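Side-chain contact in putative modulator of DNA gyrase (Bacteroides thetaiotaomicron, PDB 1VPB), which is probably a metallopeptidase of the U62 (PmbA/TldD) family and a putative modulator of DNA gyrase: residues 333-336 / 337-341. Residues are numbered along the deposited sequence; the frame is centred on the assembly and turned at random.
Sequences DTYN and AKKMG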
ATOM      1  N   ASP A 333     -11.660  21.514   6.680  1.00 35.09           N
ATOM      2  CA  ASP A 333     -12.450  20.915   7.744  1.00 36.28           C
ATOM      3  C   ASP A 333     -12.407  21.761   9.024  1.00 36.42           C
ATOM      4  O   ASP A 333     -11.764  22.827   9.110  1.00 36.79           O
ATOM      5  CB  ASP A 333     -12.034  19.470   8.008  1.00 37.49           C
ATOM      6  CG  ASP A 333     -10.724  19.362   8.746  1.00 42.73           C
ATOM      7  OD1 ASP A 333      -9.967  20.364   8.855  1.00 39.41           O
ATOM      8  OD2 ASP A 333     -10.366  18.249   9.142  1.00 43.31           O
ATOM      9  N   THR A 334     -13.101  21.281  10.049  1.00 37.27           N
ATOM     10  CA  THR A 334     -13.319  22.068  11.258  1.00 37.69           C
ATOM     11  C   THR A 334     -11.969  22.362  11.917  1.00 37.39           C
ATOM     12  O   THR A 334     -11.687  23.498  12.314  1.00 40.38           O
ATOM     13  CB  THR A 334     -14.262  21.321  12.197  1.00 43.27           C
ATOM     14  OG1 THR A 334     -15.580  21.228  11.594  1.00 43.36           O
ATOM     15  CG2 THR A 334     -14.523  22.098  13.480  1.00 45.37           C
ATOM     16  N   TYR A 335     -11.159  21.332  12.047  1.00 37.64           N
ATOM     17  CA  TYR A 335      -9.840  21.466  12.685  1.00 37.21           C
ATOM     18  C   TYR A 335      -8.932  22.476  12.002  1.00 37.91           C
ATOM     19  O   TYR A 335      -8.436  23.407  12.632  1.00 38.15           O
ATOM     20  CB  TYR A 335      -9.189  20.117  12.703  1.00 35.97           C
ATOM     21  CG  TYR A 335      -7.846  20.076  13.315  1.00 38.20           C
ATOM     22  CD1 TYR A 335      -7.684  20.309  14.686  1.00 37.44           C
ATOM     23  CD2 TYR A 335      -6.747  19.761  12.574  1.00 41.96           C
ATOM     24  CE1 TYR A 335      -6.451  20.264  15.265  1.00 35.37           C
ATOM     25  CE2 TYR A 335      -5.500  19.692  13.144  1.00 42.89           C
ATOM     26  CZ  TYR A 335      -5.358  19.946  14.494  1.00 38.07           C
ATOM     27  OH  TYR A 335      -4.078  19.836  15.016  1.00 44.63           O
ATOM     28  N   ASN A 336      -8.714  22.328  10.683  1.00 37.97           N
ATOM     29  CA  ASN A 336      -7.889  23.266   9.976  1.00 36.67           C
ATOM     30  C   ASN A 336      -8.479  24.673   9.901  1.00 40.07           C
ATOM     31  O   ASN A 336      -7.736  25.675   9.911  1.00 42.00           O
ATOM     32  CB  ASN A 336      -7.510  22.706   8.609  1.00 36.97           C
ATOM     33  CG  ASN A 336      -6.549  21.577   8.702  1.00 40.58           C
ATOM     34  OD1 ASN A 336      -5.406  21.753   9.144  1.00 42.17           O
ATOM     35  ND2 ASN A 336      -6.985  20.397   8.312  1.00 42.12           N
ATOM     36  N   ALA A 337      -9.797  24.777   9.835  1.00 40.25           N
ATOM     37  CA  ALA A 337     -10.449  26.072   9.908  1.00 40.27           C
ATOM     38  C   ALA A 337     -10.078  26.776  11.232  1.00 41.31           C
ATOM     39  O   ALA A 337      -9.666  27.941  11.239  1.00 43.52           O
ATOM     40  CB  ALA A 337     -11.967  25.959   9.759  1.00 41.82           C
ATOM     41  N   LYS A 338     -10.188  26.048  12.338  1.00 43.10           N
ATOM     42  CA  LYS A 338      -9.853  26.626  13.650  1.00 43.44           C
ATOM     43  C   LYS A 338      -8.392  27.051  13.733  1.00 44.29           C
ATOM     44  O   LYS A 338      -8.091  28.171  14.222  1.00 44.46           O
ATOM     45  CB  LYS A 338     -10.214  25.647  14.771  1.00 43.04           C
ATOM     46  CG  LYS A 338     -10.229  26.293  16.156  1.00 48.32           C
ATOM     47  CD  LYS A 338     -10.995  25.494  17.126  1.00 52.87           C
ATOM     48  CE  LYS A 338     -10.844  26.000  18.572  1.00 51.68           C
ATOM     49  NZ  LYS A 338     -11.396  27.410  18.684  1.00 54.14           N
ATOM     50  N   LYS A 339      -7.493  26.236  13.203  1.00 41.34           N
ATOM     51  CA  LYS A 339      -6.076  26.552  13.228  1.00 42.53           C
ATOM     52  C   LYS A 339      -5.712  27.764  12.415  1.00 45.83           C
ATOM     53  O   LYS A 339      -4.844  28.557  12.796  1.00 41.68           O
ATOM     54  CB  LYS A 339      -5.249  25.381  12.742  1.00 43.54           C
ATOM     55  CG  LYS A 339      -5.370  24.194  13.632  1.00 46.48           C
ATOM     56  CD  LYS A 339      -4.434  23.118  13.260  1.00 59.92           C
ATOM     57  CE  LYS A 339      -3.127  23.198  14.004  1.00 65.05           C
ATOM     58  NZ  LYS A 339      -2.365  21.948  13.671  1.00 70.20           N
ATOM     59  N   MET A 340      -6.379  27.912  11.285  1.00 42.72           N
ATOM     60  CA  MET A 340      -6.086  28.982  10.384  1.00 44.07           C
ATOM     61  C   MET A 340      -6.851  30.242  10.703  1.00 44.32           C
ATOM     62  O   MET A 340      -6.519  31.305  10.164  1.00 48.25           O
ATOM     63  CB  MET A 340      -6.386  28.538   8.953  1.00 41.76           C
ATOM     64  CG  MET A 340      -5.356  27.535   8.452  1.00 39.82           C
ATOM     65  SD  MET A 340      -5.298  27.321   6.689  1.00 43.85           S
ATOM     66  CE  MET A 340      -6.727  26.347   6.564  1.00 37.70           C
ATOM     67  N   GLY A 341      -7.878  30.130  11.529  1.00 42.72           N
ATOM     68  CA  GLY A 341      -8.739  31.236  11.852  1.00 44.14           C
ATOM     69  C   GLY A 341      -9.632  31.651  10.704  1.00 48.30           C
ATOM     70  O   GLY A 341      -9.839  32.842  10.459  1.00 48.18           O
TER
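Ala337 N, Lys338 N, Lys339 N and Met340 N donate to the carbonyls of Asp333, Thr334, Tyr335 and Asn336 in turn, four successive i to i+4 bonds that make 334-340 one short helix, with Asp333 just before it and Gly341 just after. On its flank Lys339 reaches back one turn to Tyr335. The lysine chain bends at chi3 (92°), bringing CD over one ring face, 3.8 Å from the centroid in a CH-pi contact displaced toward the rim, and NZ onto the phenol oxygen, with Lys339 NZ to Tyr335 OH at 3.0 Å. That hydroxyl also bonds Asp107, and Arg110 makes a cation-pi contact with the ring. With an alanine here the phenol is gone, which would probably leave Lys339 NZ and Asp107 without their shared hydroxyl, Arg110 without its ring and the lysine methylenes less firmly placed. At the first turn Asp333 OD1 takes two bonds from opposite faces of its carboxylate plane: Asn336 N at 3.0 Å, nearly straight at 166°, and the more bent one from Asn336 ND2, also 3.0 Å. Met340 CE curls back to 4.2 Å from Asn336 CB, and both side chains rest on Gln273 of helix 269-273. The helix thus starts with an Asp N-cap and ends in a Schellman motif with Gly341, at positive phi, as C-prime.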